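Local coordinates for protein xylulose kinase (Escherichia coli, PDB 2ITM) that catalyses the ATP-dependent phosphorylation of D-xylulose to D-xylulose 5-phosphate, and acts less efficiently on 1-deoxy-D-xylulose, at residues Ser272-Ser276 with His286-Val290; Met243-Ala249 with Phe260-Glu264. All coordinates share one frame; numbering follows the deposited sequence.

Both contacts belong to the mixed sheet of the C-terminal half of this FGGY kinase, and strands 285-291 and 257-262 are neighbours in it. Contact 1 pairs an outermost strand, 275-278, with 285-291; contact 2 ties the loop after helix 233-241 to strand 257-262. They join directly, L287 N lying 2.9 Å from A261 O, a probable hydrogen bond, while the rings of H286 and F260 stack. Contact 1 is the more buried, with V274 packed on L287 and a methionine at the sugar. Contact 2 lies partly at the surface, where one valine packs on loop backbone, beside the backbone bonds of a turn and bridging waters.

Contact 1: residues Ser272-Ser276 with His286-Val290; sequences SAVHS and HLMSV. With XUL (D-xylulose), chain C.
The antiparallel beta hairpin of strands 275-278 and 285-291 forms one border of the C-terminal sheet, and its H275-M288 pair brings the sheet to the sugar site. H275 and M288 are a hydrogen-bonded pair: H275 N donates to M288 O at 2.8 Å, nearly along the C=O axis, and M288 N answers to H275 O at 2.8 Å, tilted 19° from the carbonyl plane. Both side chains leave on the same face. There M288, bent at chi2 and chi3, carries its methyl CE to 3.4 Å from O2 of D-xylulose; a flexible, unbranched thioether can bend its methyl to the ligand. The H275 ring meets F127 edge-to-face.

L287 and S276 share the opposite face, and V274 packs against L287 from the loop before the strand. V274 holds CG1 anti to the backbone N (chi1 -179°), which sets this methyl obliquely across L287, 3.5 Å from CG; V274 also touches V379 and V380 of helix 358-381, while L287 touches C383 and I385. L287 CD1 also reaches S276 OG at 3.8 Å, a hydroxyl that is hydrogen-bonded to L267 O. Where the strands part, a water accepts from V290 N at 2.8 Å and donates to A273 O. Since M288 offers xylulose a methyl group, its part is probably to shape the pocket, while M77 N, H78 NE2 and D233 OD2 hydrogen-bond the sugar.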
ATOM      1  N   SER A 272      -9.088  -9.075  26.110  1.00 69.99           N
ATOM      2  CA  SER A 272      -9.277 -10.356  25.457  1.00 60.97           C
ATOM      3  C   SER A 272     -10.298  -9.960  24.393  1.00 65.15           C
ATOM      4  O   SER A 272     -10.748  -8.831  24.344  1.00 79.57           O
ATOM      5  CB  SER A 272      -9.365 -11.465  26.508  1.00 70.56           C
ATOM      6  OG  SER A 272      -9.796 -12.689  25.950  1.00 56.95           O
ATOM      7  N   ALA A 273     -10.655 -10.914  23.550  1.00 59.86           N
ATOM      8  CA  ALA A 273     -11.320 -10.666  22.282  1.00 63.77           C
ATOM      9  C   ALA A 273     -11.788 -12.091  22.021  1.00 62.91           C
ATOM     10  O   ALA A 273     -12.208 -12.429  20.921  1.00 52.88           O
ATOM     11  CB  ALA A 273     -10.863 -10.020  20.998  1.00 66.21           C
ATOM     12  N   VAL A 274     -11.707 -12.928  23.040  1.00 30.24           N
ATOM     13  CA  VAL A 274     -12.454 -14.153  23.011  1.00 32.23           C
ATOM     14  C   VAL A 274     -13.769 -14.002  23.744  1.00 26.42           C
ATOM     15  O   VAL A 274     -13.823 -13.539  24.866  1.00 37.11           O
ATOM     16  CB  VAL A 274     -11.641 -15.321  23.543  1.00 35.34           C
ATOM     17  CG1 VAL A 274     -12.434 -16.580  23.466  1.00 43.22           C
ATOM     18  CG2 VAL A 274     -10.395 -15.467  22.749  1.00 35.53           C
ATOM     19  N   HIS A 275     -14.840 -14.394  23.092  1.00 25.94           N
ATOM     20  CA  HIS A 275     -16.131 -14.380  23.732  1.00 32.59           C
ATOM     21  C   HIS A 275     -16.557 -15.715  24.297  1.00 34.52           C
ATOM     22  O   HIS A 275     -16.261 -16.754  23.745  1.00 30.06           O
ATOM     23  CB  HIS A 275     -17.171 -13.798  22.808  1.00 32.63           C
ATOM     24  CG  HIS A 275     -16.944 -12.356  22.523  1.00 38.69           C
ATOM     25  ND1 HIS A 275     -16.875 -11.850  21.249  1.00 44.03           N
ATOM     26  CD2 HIS A 275     -16.716 -11.321  23.356  1.00 37.54           C
ATOM     27  CE1 HIS A 275     -16.642 -10.557  21.309  1.00 41.20           C
ATOM     28  NE2 HIS A 275     -16.538 -10.210  22.576  1.00 57.40           N
ATOM     29  N   SER A 276     -17.236 -15.647  25.431  1.00 28.83           N
ATOM     30  CA  SER A 276     -17.691 -16.824  26.127  1.00 24.92           C
ATOM     31  C   SER A 276     -19.193 -16.763  26.354  1.00 34.27           C
ATOM     32  O   SER A 276     -19.700 -15.845  26.980  1.00 26.77           O
ATOM     33  CB  SER A 276     -16.937 -16.991  27.445  1.00 36.92           C
ATOM     34  OG  SER A 276     -17.375 -18.122  28.157  1.00 30.25           O
ATOM     35  N   HIS A 286     -19.364 -22.448  25.269  1.00 25.36           N
ATOM     36  CA  HIS A 286     -18.432 -22.263  24.167  1.00 29.37           C
ATOM     37  C   HIS A 286     -17.687 -20.941  24.159  1.00 29.22           C
ATOM     38  O   HIS A 286     -18.133 -19.951  24.723  1.00 32.79           O
ATOM     39  CB  HIS A 286     -19.096 -22.499  22.812  1.00 32.86           C
ATOM     40  CG  HIS A 286     -19.818 -21.310  22.265  1.00 26.54           C
ATOM     41  ND1 HIS A 286     -21.170 -21.124  22.424  1.00 25.18           N
ATOM     42  CD2 HIS A 286     -19.381 -20.255  21.543  1.00 21.03           C
ATOM     43  CE1 HIS A 286     -21.531 -20.004  21.830  1.00 35.03           C
ATOM     44  NE2 HIS A 286     -20.463 -19.459  21.290  1.00 29.33           N
ATOM     45  N   LEU A 287     -16.540 -20.948  23.505  1.00 28.13           N
ATOM     46  CA  LEU A 287     -15.814 -19.738  23.201  1.00 36.16           C
ATOM     47  C   LEU A 287     -15.997 -19.439  21.731  1.00 26.54           C
ATOM     48  O   LEU A 287     -16.232 -20.329  20.936  1.00 26.37           O
ATOM     49  CB  LEU A 287     -14.330 -19.907  23.511  1.00 35.57           C
ATOM     50  CG  LEU A 287     -13.821 -19.478  24.876  1.00 40.20           C
ATOM     51  CD1 LEU A 287     -14.823 -19.739  25.930  1.00 41.11           C
ATOM     52  CD2 LEU A 287     -12.540 -20.171  25.199  1.00 38.57           C
ATOM     53  N   MET A 288     -15.888 -18.175  21.378  1.00 33.27           N
ATOM     54  CA  MET A 288     -15.860 -17.800  19.981  1.00 38.17           C
ATOM     55  C   MET A 288     -15.063 -16.534  19.710  1.00 23.32           C
ATOM     56  O   MET A 288     -14.909 -15.685  20.574  1.00 24.35           O
ATOM     57  CB  MET A 288     -17.273 -17.750  19.385  1.00 30.43           C
ATOM     58  CG  MET A 288     -17.911 -16.392  19.329  1.00 55.95           C
ATOM     59  SD  MET A 288     -17.203 -15.345  18.059  1.00 66.84           S
ATOM     60  CE  MET A 288     -18.654 -14.826  17.191  1.00 46.16           C
ATOM     61  N   SER A 289     -14.544 -16.445  18.498  1.00 24.49           N
ATOM     62  CA  SER A 289     -13.812 -15.284  18.060  1.00 25.91           C
ATOM     63  C   SER A 289     -14.076 -15.035  16.596  1.00 30.90           C
ATOM     64  O   SER A 289     -14.031 -15.950  15.791  1.00 23.59           O
ATOM     65  CB  SER A 289     -12.324 -15.476  18.305  1.00 28.57           C
ATOM     66  OG  SER A 289     -11.611 -14.336  17.928  1.00 41.85           O
ATOM     67  N   VAL A 290     -14.362 -13.789  16.261  1.00 25.71           N
ATOM     68  CA  VAL A 290     -14.424 -13.394  14.876  1.00 38.19           C
ATOM     69  C   VAL A 290     -13.068 -13.609  14.228  1.00 23.11           C
ATOM     70  O   VAL A 290     -12.040 -13.302  14.801  1.00 37.77           O
ATOM     71  CB  VAL A 290     -14.918 -11.968  14.685  1.00 26.12           C
ATOM     72  CG1 VAL A 290     -14.994 -11.627  13.233  1.00 33.14           C
ATOM     73  CG2 VAL A 290     -16.265 -11.805  15.300  1.00 33.00           C
TER
HETATM   74  C1  XUL C4930     -21.115 -11.873  17.702  1.00 94.04           C
HETATM   75  C2  XUL C4930     -21.200 -12.650  16.399  1.00101.84           C
HETATM   76  C3  XUL C4930     -22.538 -13.101  15.930  1.00 47.09           C
HETATM   77  C4  XUL C4930     -22.805 -12.319  14.671  1.00 57.13           C
HETATM   78  C5  XUL C4930     -24.265 -12.328  14.268  1.00 32.58           C
HETATM   79  O1  XUL C4930     -21.066 -12.741  18.805  1.00 49.32           O
HETATM   80  O2  XUL C4930     -20.213 -12.441  15.414  1.00 96.61           O
HETATM   81  O3  XUL C4930     -23.454 -12.665  16.892  1.00101.39           O
HETATM   82  O4  XUL C4930     -22.400 -11.013  14.973  1.00 93.06           O
HETATM   83  O5  XUL C4930     -24.993 -13.031  15.224  1.00 37.74           O
HETATM   84  O   HOH W   1     -14.074 -12.040  18.492  1.00 41.03           O

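Contact 2: residues Met243-Ala249 with Phe260-Glu264; sequences MVDANQA and FAVSE
V262 sets its branched side chain against the backbone of the loop 243-249. Its CB lies 3.2 Å from D245 O. From there CG1, anti to the backbone N (chi1 177°), lies against the D245 carbonyl group, 3.3 Å from its C, whereas CG2 turns to V244 N at 3.9 Å. An alanine here would lose both methyls and is likely to leave a gap beneath the D245 peptide, with the loop less firmly seated on the strand. D245 to Q248 form a type II beta turn within the loop that leads from helix 233-241 into strand 249-253 of the C-terminal sheet; N247 takes its positive-phi position, which asparagine tolerates well. The backbone of V262 holds this turn twice, its O accepting from N247 N and its N donating to Q248 O at 2.8 Å. Q248 folds its amide back, so that OE1 accepts from V244 N at 2.9 Å from above the carbonyl plane. A249 and A261 are a non-hydrogen-bonded pair, small enough for their CB atoms to meet at 3.8 Å. Towards the surface, one water links N247 OD1, which also accepts from K386 N, to E264 N; a second water accepts from N247 ND2 at 3.2 Å and donates a weak bond to E264 OE1.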
ATOM      1  N   MET A 243     -20.829 -29.913  16.319  1.00 32.60           N
ATOM      2  CA  MET A 243     -19.966 -29.405  17.348  1.00 34.83           C
ATOM      3  C   MET A 243     -20.693 -29.266  18.665  1.00 35.16           C
ATOM      4  O   MET A 243     -21.550 -28.424  18.823  1.00 49.55           O
ATOM      5  CB  MET A 243     -19.331 -28.087  16.907  1.00 45.32           C
ATOM      6  CG  MET A 243     -17.840 -28.007  17.127  1.00 43.76           C
ATOM      7  SD  MET A 243     -16.801 -28.395  15.732  1.00 45.44           S
ATOM      8  CE  MET A 243     -17.432 -29.957  15.252  1.00 19.52           C
ATOM      9  N   VAL A 244     -20.339 -30.114  19.613  1.00 38.52           N
ATOM     10  CA  VAL A 244     -21.301 -30.633  20.557  1.00 30.58           C
ATOM     11  C   VAL A 244     -20.707 -30.934  21.936  1.00 25.48           C
ATOM     12  O   VAL A 244     -21.380 -30.786  22.938  1.00 29.03           O
ATOM     13  CB  VAL A 244     -22.019 -31.847  19.975  1.00 55.94           C
ATOM     14  CG1 VAL A 244     -22.094 -32.969  20.967  1.00 52.47           C
ATOM     15  CG2 VAL A 244     -23.375 -31.466  19.437  1.00 39.25           C
ATOM     16  N   ASP A 245     -19.448 -31.340  21.980  1.00 24.31           N
ATOM     17  CA  ASP A 245     -18.804 -31.671  23.244  1.00 34.46           C
ATOM     18  C   ASP A 245     -17.508 -30.906  23.494  1.00 30.95           C
ATOM     19  O   ASP A 245     -16.881 -30.416  22.573  1.00 30.52           O
ATOM     20  CB  ASP A 245     -18.542 -33.169  23.340  1.00 28.26           C
ATOM     21  CG  ASP A 245     -19.795 -33.950  23.576  1.00 53.67           C
ATOM     22  OD1 ASP A 245     -20.589 -33.600  24.445  1.00 35.75           O
ATOM     23  OD2 ASP A 245     -20.057 -34.971  22.931  1.00 32.31           O
ATOM     24  N   ALA A 246     -17.113 -30.840  24.755  1.00 29.68           N
ATOM     25  CA  ALA A 246     -15.904 -30.156  25.164  1.00 31.36           C
ATOM     26  C   ALA A 246     -14.715 -30.398  24.247  1.00 37.67           C
ATOM     27  O   ALA A 246     -14.383 -31.530  23.928  1.00 31.92           O
ATOM     28  CB  ALA A 246     -15.555 -30.506  26.574  1.00 31.50           C
ATOM     29  N   ASN A 247     -14.090 -29.304  23.832  1.00 31.63           N
ATOM     30  CA  ASN A 247     -12.917 -29.322  22.975  1.00 33.82           C
ATOM     31  C   ASN A 247     -13.160 -29.696  21.522  1.00 34.92           C
ATOM     32  O   ASN A 247     -12.222 -29.856  20.768  1.00 38.75           O
ATOM     33  CB  ASN A 247     -11.807 -30.180  23.576  1.00 38.53           C
ATOM     34  CG  ASN A 247     -11.394 -29.716  24.958  1.00 39.16           C
ATOM     35  OD1 ASN A 247     -10.922 -28.603  25.134  1.00 46.63           O
ATOM     36  ND2 ASN A 247     -11.583 -30.570  25.941  1.00 36.43           N
ATOM     37  N   GLN A 248     -14.414 -29.828  21.125  1.00 27.48           N
ATOM     38  CA  GLN A 248     -14.732 -29.761  19.711  1.00 34.49           C
ATOM     39  C   GLN A 248     -14.629 -28.334  19.202  1.00 32.75           C
ATOM     40  O   GLN A 248     -15.071 -27.408  19.852  1.00 32.01           O
ATOM     41  CB  GLN A 248     -16.114 -30.337  19.419  1.00 43.76           C
ATOM     42  CG  GLN A 248     -16.232 -31.828  19.655  1.00 31.73           C
ATOM     43  CD  GLN A 248     -17.592 -32.356  19.292  1.00 35.42           C
ATOM     44  OE1 GLN A 248     -18.507 -32.343  20.081  1.00 42.35           O
ATOM     45  NE2 GLN A 248     -17.713 -32.860  18.087  1.00 38.41           N
ATOM     46  N   ALA A 249     -14.019 -28.176  18.039  1.00 35.35           N
ATOM     47  CA  ALA A 249     -13.745 -26.864  17.492  1.00 29.85           C
ATOM     48  C   ALA A 249     -13.894 -26.851  15.988  1.00 34.80           C
ATOM     49  O   ALA A 249     -13.525 -27.804  15.311  1.00 20.43           O
ATOM     50  CB  ALA A 249     -12.372 -26.407  17.881  1.00 29.48           C
ATOM     51  N   PHE A 260     -15.044 -21.412  16.489  1.00 27.36           N
ATOM     52  CA  PHE A 260     -16.021 -21.809  17.486  1.00 25.43           C
ATOM     53  C   PHE A 260     -15.533 -23.080  18.161  1.00 29.91           C
ATOM     54  O   PHE A 260     -15.258 -24.065  17.497  1.00 29.14           O
ATOM     55  CB  PHE A 260     -17.367 -22.055  16.802  1.00 33.49           C
ATOM     56  CG  PHE A 260     -18.503 -22.280  17.740  1.00 16.13           C
ATOM     57  CD1 PHE A 260     -19.502 -21.348  17.869  1.00 35.66           C
ATOM     58  CD2 PHE A 260     -18.596 -23.438  18.461  1.00 34.85           C
ATOM     59  CE1 PHE A 260     -20.553 -21.556  18.721  1.00 36.37           C
ATOM     60  CE2 PHE A 260     -19.652 -23.655  19.314  1.00 28.07           C
ATOM     61  CZ  PHE A 260     -20.623 -22.710  19.444  1.00 38.66           C
ATOM     62  N   ALA A 261     -15.388 -23.027  19.471  1.00 19.55           N
ATOM     63  CA  ALA A 261     -14.915 -24.166  20.221  1.00 28.94           C
ATOM     64  C   ALA A 261     -15.743 -24.396  21.468  1.00 34.25           C
ATOM     65  O   ALA A 261     -15.903 -23.504  22.284  1.00 31.23           O
ATOM     66  CB  ALA A 261     -13.472 -23.996  20.572  1.00 31.52           C
ATOM     67  N   VAL A 262     -16.261 -25.603  21.605  1.00 22.19           N
ATOM     68  CA  VAL A 262     -16.963 -26.013  22.802  1.00 23.97           C
ATOM     69  C   VAL A 262     -16.004 -26.261  23.949  1.00 21.17           C
ATOM     70  O   VAL A 262     -15.031 -26.966  23.797  1.00 29.86           O
ATOM     71  CB  VAL A 262     -17.755 -27.289  22.566  1.00 33.31           C
ATOM     72  CG1 VAL A 262     -18.405 -27.735  23.826  1.00 30.29           C
ATOM     73  CG2 VAL A 262     -18.772 -27.086  21.488  1.00 31.85           C
ATOM     74  N   SER A 263     -16.298 -25.668  25.093  1.00 33.58           N
ATOM     75  CA  SER A 263     -15.375 -25.653  26.217  1.00 25.49           C
ATOM     76  C   SER A 263     -15.737 -26.693  27.260  1.00 41.24           C
ATOM     77  O   SER A 263     -16.828 -27.237  27.253  1.00 29.28           O
ATOM     78  CB  SER A 263     -15.307 -24.272  26.863  1.00 31.10           C
ATOM     79  OG  SER A 263     -16.546 -23.865  27.384  1.00 33.20           O
ATOM     80  N   GLU A 264     -14.805 -26.941  28.167  1.00 34.20           N
ATOM     81  CA  GLU A 264     -15.079 -27.708  29.362  1.00 40.87           C
ATOM     82  C   GLU A 264     -15.695 -26.860  30.464  1.00 46.17           C
ATOM     83  O   GLU A 264     -15.005 -26.188  31.220  1.00 34.38           O
ATOM     84  CB  GLU A 264     -13.818 -28.405  29.854  1.00 51.51           C
ATOM     85  CG  GLU A 264     -14.068 -29.549  30.815  1.00 60.96           C
ATOM     86  CD  GLU A 264     -14.840 -30.694  30.193  1.00 54.59           C
ATOM     87  OE1 GLU A 264     -14.309 -31.345  29.284  1.00 71.94           O
ATOM     88  OE2 GLU A 264     -15.974 -30.947  30.619  1.00 49.44           O
TER
HETATM   89  O   HOH W   2     -11.962 -26.731  27.186  1.00 31.70           O
HETATM   90  O   HOH W   3     -11.018 -31.020  29.077  1.00 46.85           O